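PDB 3NV9: malic enzyme from Entamoeba histolytica, which catalyses the oxidative decarboxylation of malate to pyruvate and, as a deeply entangled dimer, activates metronidazole. Local coordinates for the interface of chains A and B. Coordinates in Å, arbitrary orientation; residue numbers count along the deposited sequence, not the author numbering. Chains: chain A/B, Malic enzyme.

Contact 1: the interface of chains A and B. Residues chain A 102-103, 105, 112, 115-116; chain B 66, 69-70, 72-73.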
ATOM      1  N   VAL A 102      -0.443  11.098  17.311  1.00 28.51           N
ATOM      2  CA  VAL A 102       0.771  10.403  16.920  1.00 28.42           C
ATOM      3  C   VAL A 102       1.906  10.626  17.875  1.00 27.74           C
ATOM      4  O   VAL A 102       2.506  11.723  17.928  1.00 27.98           O
ATOM      5  CB  VAL A 102       1.060  10.360  15.355  1.00 29.21           C
ATOM      6  CG1 VAL A 102      -0.016  11.066  14.522  1.00 27.83           C
ATOM      7  CG2 VAL A 102       2.456  10.699  15.006  1.00 28.30           C
ATOM      8  N   LEU A 103       2.172   9.556  18.638  1.00 25.74           N
ATOM      9  CA  LEU A 103       2.939   9.609  19.875  1.00 25.51           C
ATOM     10  C   LEU A 103       2.526  10.816  20.716  1.00 26.32           C
ATOM     11  O   LEU A 103       1.380  11.189  20.696  1.00 27.13           O
ATOM     12  CB  LEU A 103       4.418   9.627  19.601  1.00 24.43           C
ATOM     13  CG  LEU A 103       4.915   8.672  18.518  1.00 25.42           C
ATOM     14  CD1 LEU A 103       6.388   9.010  18.231  1.00 18.24           C
ATOM     15  CD2 LEU A 103       4.762   7.205  18.986  1.00 20.36           C
ATOM     16  N   ASP A 105       3.247  13.752  20.304  1.00 29.69           N
ATOM     17  CA  ASP A 105       3.178  14.965  19.481  1.00 29.92           C
ATOM     18  C   ASP A 105       1.725  15.259  19.127  1.00 30.09           C
ATOM     19  O   ASP A 105       1.376  16.393  18.800  1.00 30.89           O
ATOM     20  CB  ASP A 105       4.014  14.803  18.226  1.00 29.82           C
ATOM     21  CG  ASP A 105       5.478  14.635  18.539  1.00 31.97           C
ATOM     22  OD1 ASP A 105       6.037  15.542  19.216  1.00 37.06           O
ATOM     23  OD2 ASP A 105       6.075  13.617  18.126  1.00 30.67           O
ATOM     24  N   GLY A 112       1.110  13.964   8.486  1.00 20.39           N
ATOM     25  CA  GLY A 112       2.104  13.961   9.586  1.00 18.45           C
ATOM     26  C   GLY A 112       2.352  12.616  10.257  1.00 18.91           C
ATOM     27  O   GLY A 112       3.439  12.380  10.861  1.00 18.64           O
ATOM     28  N   GLY A 115       5.565   9.075   9.015  1.00 20.02           N
ATOM     29  CA  GLY A 115       6.825   8.612   9.585  1.00 19.53           C
ATOM     30  C   GLY A 115       6.549   7.442  10.473  1.00 20.54           C
ATOM     31  O   GLY A 115       7.169   6.374  10.338  1.00 22.05           O
ATOM     32  N   VAL A 116       5.587   7.594  11.373  1.00 20.96           N
ATOM     33  CA  VAL A 116       5.277   6.539  12.357  1.00 19.58           C
ATOM     34  C   VAL A 116       4.591   5.340  11.683  1.00 20.12           C
ATOM     35  O   VAL A 116       4.910   4.183  11.992  1.00 20.71           O
ATOM     36  CB  VAL A 116       4.409   7.109  13.494  1.00 20.27           C
ATOM     37  CG1 VAL A 116       3.779   5.986  14.374  1.00 18.55           C
ATOM     38  CG2 VAL A 116       5.244   8.087  14.355  1.00 19.24           C
TER
ATOM     39  N   THR B  66      10.366   5.116  17.760  1.00 24.03           N
ATOM     40  CA  THR B  66      10.576   5.990  18.915  1.00 25.13           C
ATOM     41  C   THR B  66      11.949   5.760  19.487  1.00 23.18           C
ATOM     42  O   THR B  66      12.392   4.616  19.531  1.00 23.53           O
ATOM     43  CB  THR B  66       9.586   5.709  20.053  1.00 26.94           C
ATOM     44  OG1 THR B  66       9.499   4.276  20.257  1.00 29.57           O
ATOM     45  CG2 THR B  66       8.299   6.183  19.690  1.00 28.32           C
ATOM     46  N   VAL B  69      11.557   9.023  15.493  1.00 18.17           N
ATOM     47  CA  VAL B  69      10.574   9.235  14.459  1.00 17.95           C
ATOM     48  C   VAL B  69       9.711  10.472  14.746  1.00 18.70           C
ATOM     49  O   VAL B  69       9.118  11.082  13.810  1.00 17.71           O
ATOM     50  CB  VAL B  69       9.725   7.970  14.247  1.00 18.95           C
ATOM     51  CG1 VAL B  69       8.641   7.796  15.392  1.00 16.37           C
ATOM     52  CG2 VAL B  69       9.094   7.988  12.845  1.00 18.93           C
ATOM     53  N   SER B  70       9.709  10.886  16.018  1.00 19.32           N
ATOM     54  CA  SER B  70       9.007  12.101  16.430  1.00 21.38           C
ATOM     55  C   SER B  70       9.417  13.350  15.623  1.00 21.60           C
ATOM     56  O   SER B  70       8.547  14.159  15.261  1.00 23.48           O
ATOM     57  CB  SER B  70       9.237  12.382  17.911  1.00 22.34           C
ATOM     58  OG  SER B  70       8.483  13.532  18.284  1.00 24.68           O
ATOM     59  N   ILE B  72      10.276  13.365  12.632  1.00 20.60           N
ATOM     60  CA  ILE B  72       9.603  13.276  11.350  1.00 20.04           C
ATOM     61  C   ILE B  72       8.174  13.806  11.417  1.00 20.78           C
ATOM     62  O   ILE B  72       7.756  14.530  10.498  1.00 20.46           O
ATOM     63  CB  ILE B  72       9.625  11.836  10.718  1.00 20.05           C
ATOM     64  CG1 ILE B  72      11.077  11.264  10.675  1.00 21.19           C
ATOM     65  CG2 ILE B  72       8.962  11.833   9.316  1.00 17.21           C
ATOM     66  CD1 ILE B  72      12.118  12.074   9.743  1.00 16.17           C
ATOM     67  N   SER B  73       7.425  13.410  12.452  1.00 22.06           N
ATOM     68  CA  SER B  73       6.041  13.839  12.626  1.00 22.45           C
ATOM     69  C   SER B  73       5.989  15.367  12.810  1.00 23.17           C
ATOM     70  O   SER B  73       5.125  16.010  12.273  1.00 24.49           O
ATOM     71  CB  SER B  73       5.399  13.184  13.841  1.00 22.69           C
ATOM     72  OG  SER B  73       5.748  11.828  13.951  1.00 22.95           O
TER
HETATM   73  O   HOH W   1       5.109  10.411  11.760  1.00 18.78           O
HETATM   74  O   HOH W   2       5.293  11.664  16.709  1.00 26.17           O
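A:Leu103, A:Asp105 and A:Val116 meet B:Thr66, B:Val69 and B:Ser70 in a homodimer interface. It packs the start of helix 69-78 of one malic enzyme subunit against the other and so helps hold the dimer together. The dimer is two-fold symmetric, so this mixed apolar and water-bridged patch has a twin with the chains exchanged. B:Thr66 and B:Val69 belong to the YTPGV motif of malic enzymes.

The two methyls of B:Val69 work separately. CG1 reaches A:Val116 CG2 at 3.6 Å, and these two valine side chains cross at about a right angle. CG1 also packs against CD1 of A:Leu103. CG1 lies between the backbone N and the carbonyl carbon (chi1 77°), which leaves CG2 anti to the N and turned onto the backbone of A:Gly115, 3.5 Å from its carbonyl carbon. A:Gly115 has no side chain to hold this methyl off. A:Leu103 also straddles B:Thr66: CG2 of the threonine lies 3.7 Å from CD1, and CD2 is similarly near.

On the polar side the A:Asp105 carboxylate meets B:Ser70. B:Ser70 has OG anti to its backbone N (chi1 -177°) and donates a hydrogen bond to OD2 on its syn lone pair. The modelled length, 2.4 Å from OG to OD2, is very short and should be read with caution. The carboxylate lies beside the first turn of helix 69-78.

B:Ser73, one turn further on, sends OG between two waters. Water 2 lies 2.8 Å from this OG and also meets A:Asp105 OD2 and the carbonyl O of A:Val102. Methyl CG2 of A:Val102 flanks the serine hydroxyl. Water 1 meets the first turn of helix 114-128 at A:Val116 N, 2.9 Å away. It also lies 2.7 Å from A:Gly112 O and 2.7 Å from B:Ser73 OG.

Contact 2: the interface of chains A and B. Residues chain A 109-111, 114, 136, 138; chain B 80, 83, 89, 160.
A:Thr109 holds OG1 between its backbone N and carbonyl carbon (chi1 83°), pointing it at the side-chain amide of B:Asn80. B:His160 has CG anti to its carbonyl carbon (chi1 -59°), which lays the imidazole over A:Pro110. These groups join the subunits of the dimer around the 3-10 turn 110-113.

The threonine hydroxyl OG1 donates to B:Asn80 OD1 over 3.1 Å. The donor is tilted 27° from the carbonyl plane. A:Pro111 brings its ring tip, CG, against one face of the same amide, and the two side chains cross at about a right angle. CG of the proline is 3.5 Å from ND2 of the asparagine.

B:His160 is covered from several sides. A:Pro110 CB sits over one face of the imidazole in a CH-pi contact, 3.8 Å from the ring centroid and offset toward the rim. A:Pro111 CD touches the ring at CD2, while A:Asp138 brings its CB to CE1 at 3.6 Å. The carboxylate of A:Asp138 is not in contact with the ring nitrogens, but its charge could still favour a protonated histidine. A:Leu114 places CD1 3.4 Å from the carbonyl O of B:His160, with B:Ser83 CB also beside this methyl.

Within chain B, B:Ser83 links B:Asn80 to B:Arg89. The arginine also touches chain A, with NH1 against A:Pro111 CB. B:Ser83 OG donates to the backbone O of B:Asn80 at 2.7 Å, nearly along the C=O axis. It also accepts from B:Arg89 NH1 at 2.9 Å, in the guanidinium plane. The carbonyl O of B:His160 stands over the centre of the guanidinium, 3.2 Å above its plane.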
ATOM      1  N   THR A 109      -1.452  16.909  11.680  1.00 22.79           N
ATOM      2  CA  THR A 109      -2.098  16.989  10.342  1.00 22.80           C
ATOM      3  C   THR A 109      -2.072  15.658   9.549  1.00 23.55           C
ATOM      4  O   THR A 109      -1.219  14.847   9.774  1.00 24.13           O
ATOM      5  CB  THR A 109      -1.465  18.065   9.423  1.00 23.40           C
ATOM      6  OG1 THR A 109      -0.297  17.509   8.806  1.00 20.88           O
ATOM      7  CG2 THR A 109      -1.104  19.393  10.182  1.00 20.73           C
ATOM      8  N   PRO A 110      -2.991  15.462   8.571  1.00 24.29           N
ATOM      9  CA  PRO A 110      -3.123  14.083   8.042  1.00 23.99           C
ATOM     10  C   PRO A 110      -1.830  13.405   7.557  1.00 23.71           C
ATOM     11  O   PRO A 110      -1.610  12.269   7.950  1.00 23.86           O
ATOM     12  CB  PRO A 110      -4.130  14.231   6.903  1.00 24.07           C
ATOM     13  CG  PRO A 110      -4.986  15.441   7.411  1.00 23.15           C
ATOM     14  CD  PRO A 110      -4.021  16.370   8.009  1.00 22.76           C
ATOM     15  N   PRO A 111      -0.993  14.088   6.723  1.00 23.70           N
ATOM     16  CA  PRO A 111       0.267  13.438   6.271  1.00 22.17           C
ATOM     17  C   PRO A 111       1.297  13.277   7.353  1.00 21.25           C
ATOM     18  O   PRO A 111       2.275  12.574   7.135  1.00 20.62           O
ATOM     19  CB  PRO A 111       0.827  14.419   5.223  1.00 21.68           C
ATOM     20  CG  PRO A 111       0.304  15.778   5.705  1.00 23.22           C
ATOM     21  CD  PRO A 111      -1.126  15.452   6.139  1.00 22.69           C
ATOM     22  N   LEU A 114       2.749   9.796   8.660  1.00 18.30           N
ATOM     23  CA  LEU A 114       3.451   8.904   7.720  1.00 18.43           C
ATOM     24  C   LEU A 114       4.772   8.300   8.262  1.00 18.81           C
ATOM     25  O   LEU A 114       5.061   7.162   7.957  1.00 19.10           O
ATOM     26  CB  LEU A 114       3.748   9.638   6.411  1.00 15.26           C
ATOM     27  CG  LEU A 114       2.559   9.702   5.467  1.00 17.53           C
ATOM     28  CD1 LEU A 114       2.742  10.862   4.502  1.00 16.00           C
ATOM     29  CD2 LEU A 114       2.319   8.369   4.691  1.00 16.18           C
ATOM     30  N   CYS A 136      -2.539   6.933   5.740  1.00 21.38           N
ATOM     31  CA  CYS A 136      -2.799   8.190   6.511  1.00 21.28           C
ATOM     32  C   CYS A 136      -3.901   9.026   5.830  1.00 21.42           C
ATOM     33  O   CYS A 136      -3.796   9.374   4.671  1.00 21.54           O
ATOM     34  CB  CYS A 136      -1.510   9.007   6.653  1.00 20.91           C
ATOM     35  SG  CYS A 136      -0.430   8.270   7.840  1.00 23.71           S
ATOM     36  N   ASP A 138      -7.267  12.004   5.962  1.00 22.41           N
ATOM     37  CA  ASP A 138      -7.890  13.155   6.607  1.00 22.87           C
ATOM     38  C   ASP A 138      -9.235  12.705   7.132  1.00 22.88           C
ATOM     39  O   ASP A 138     -10.088  12.207   6.376  1.00 21.34           O
ATOM     40  CB  ASP A 138      -8.077  14.284   5.601  1.00 22.34           C
ATOM     41  CG  ASP A 138      -8.602  15.586   6.269  1.00 26.46           C
ATOM     42  OD1 ASP A 138      -8.931  15.602   7.488  1.00 25.13           O
ATOM     43  OD2 ASP A 138      -8.636  16.611   5.567  1.00 27.03           O
TER
ATOM     44  N   ASN B  80       4.202  20.252   5.362  1.00 24.48           N
ATOM     45  CA  ASN B  80       3.556  19.083   4.770  1.00 24.35           C
ATOM     46  C   ASN B  80       4.331  18.519   3.564  1.00 23.72           C
ATOM     47  O   ASN B  80       4.387  17.293   3.418  1.00 23.90           O
ATOM     48  CB  ASN B  80       2.098  19.351   4.381  1.00 23.95           C
ATOM     49  CG  ASN B  80       1.089  19.232   5.556  1.00 24.56           C
ATOM     50  OD1 ASN B  80       1.439  19.135   6.752  1.00 25.59           O
ATOM     51  ND2 ASN B  80      -0.187  19.242   5.194  1.00 21.06           N
ATOM     52  N   SER B  83       6.670  15.568   3.609  1.00 21.65           N
ATOM     53  CA  SER B  83       6.261  14.178   3.658  1.00 22.07           C
ATOM     54  C   SER B  83       6.739  13.461   2.392  1.00 21.62           C
ATOM     55  O   SER B  83       6.804  12.247   2.368  1.00 21.38           O
ATOM     56  CB  SER B  83       4.742  14.002   3.874  1.00 21.48           C
ATOM     57  OG  SER B  83       4.028  14.694   2.887  1.00 23.25           O
ATOM     58  N   ARG B  89       6.102   8.522   0.313  1.00 19.30           N
ATOM     59  CA  ARG B  89       5.015   9.234  -0.341  1.00 18.13           C
ATOM     60  C   ARG B  89       5.450   9.775  -1.669  1.00 18.73           C
ATOM     61  O   ARG B  89       4.701   9.640  -2.672  1.00 18.14           O
ATOM     62  CB  ARG B  89       4.514  10.384   0.528  1.00 19.60           C
ATOM     63  CG  ARG B  89       3.191  10.965   0.017  1.00 20.11           C
ATOM     64  CD  ARG B  89       2.896  12.353   0.556  1.00 22.45           C
ATOM     65  NE  ARG B  89       1.587  12.814   0.100  1.00 20.45           N
ATOM     66  CZ  ARG B  89       0.943  13.887   0.578  1.00 22.48           C
ATOM     67  NH1 ARG B  89       1.476  14.662   1.543  1.00 18.65           N
ATOM     68  NH2 ARG B  89      -0.243  14.177   0.067  1.00 20.72           N
ATOM     69  N   HIS B 160      -3.296  12.002   1.195  1.00 22.17           N
ATOM     70  CA  HIS B 160      -2.154  12.368   2.034  1.00 23.22           C
ATOM     71  C   HIS B 160      -1.101  11.284   2.186  1.00 22.04           C
ATOM     72  O   HIS B 160      -0.015  11.541   2.637  1.00 22.62           O
ATOM     73  CB  HIS B 160      -2.679  12.752   3.393  1.00 22.90           C
ATOM     74  CG  HIS B 160      -3.622  13.893   3.317  1.00 26.56           C
ATOM     75  ND1 HIS B 160      -4.991  13.722   3.206  1.00 27.80           N
ATOM     76  CD2 HIS B 160      -3.395  15.221   3.225  1.00 26.40           C
ATOM     77  CE1 HIS B 160      -5.564  14.904   3.111  1.00 25.51           C
ATOM     78  NE2 HIS B 160      -4.619  15.828   3.113  1.00 28.43           N
TER

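Contact 1 and contact 2 are neighbouring patches of one dimer interface, their C-alpha centres about 11 Å apart. In chain A both draw on the 3-10 turn 110-113 and on the start of helix 114-128. A:Pro111 and A:Leu114 face contact 2, while A:Gly112, A:Gly115 and A:Val116 face contact 1. In chain B the path runs from helix 69-78 in contact 1 into the 3-10 turn 80-82 in contact 2. Successive elements of each subunit touch the other, in keeping with the entangled dimer. B:His160, and in chain A the end of strand 131-136 with A:Asp138, add parts more distant in sequence to contact 2.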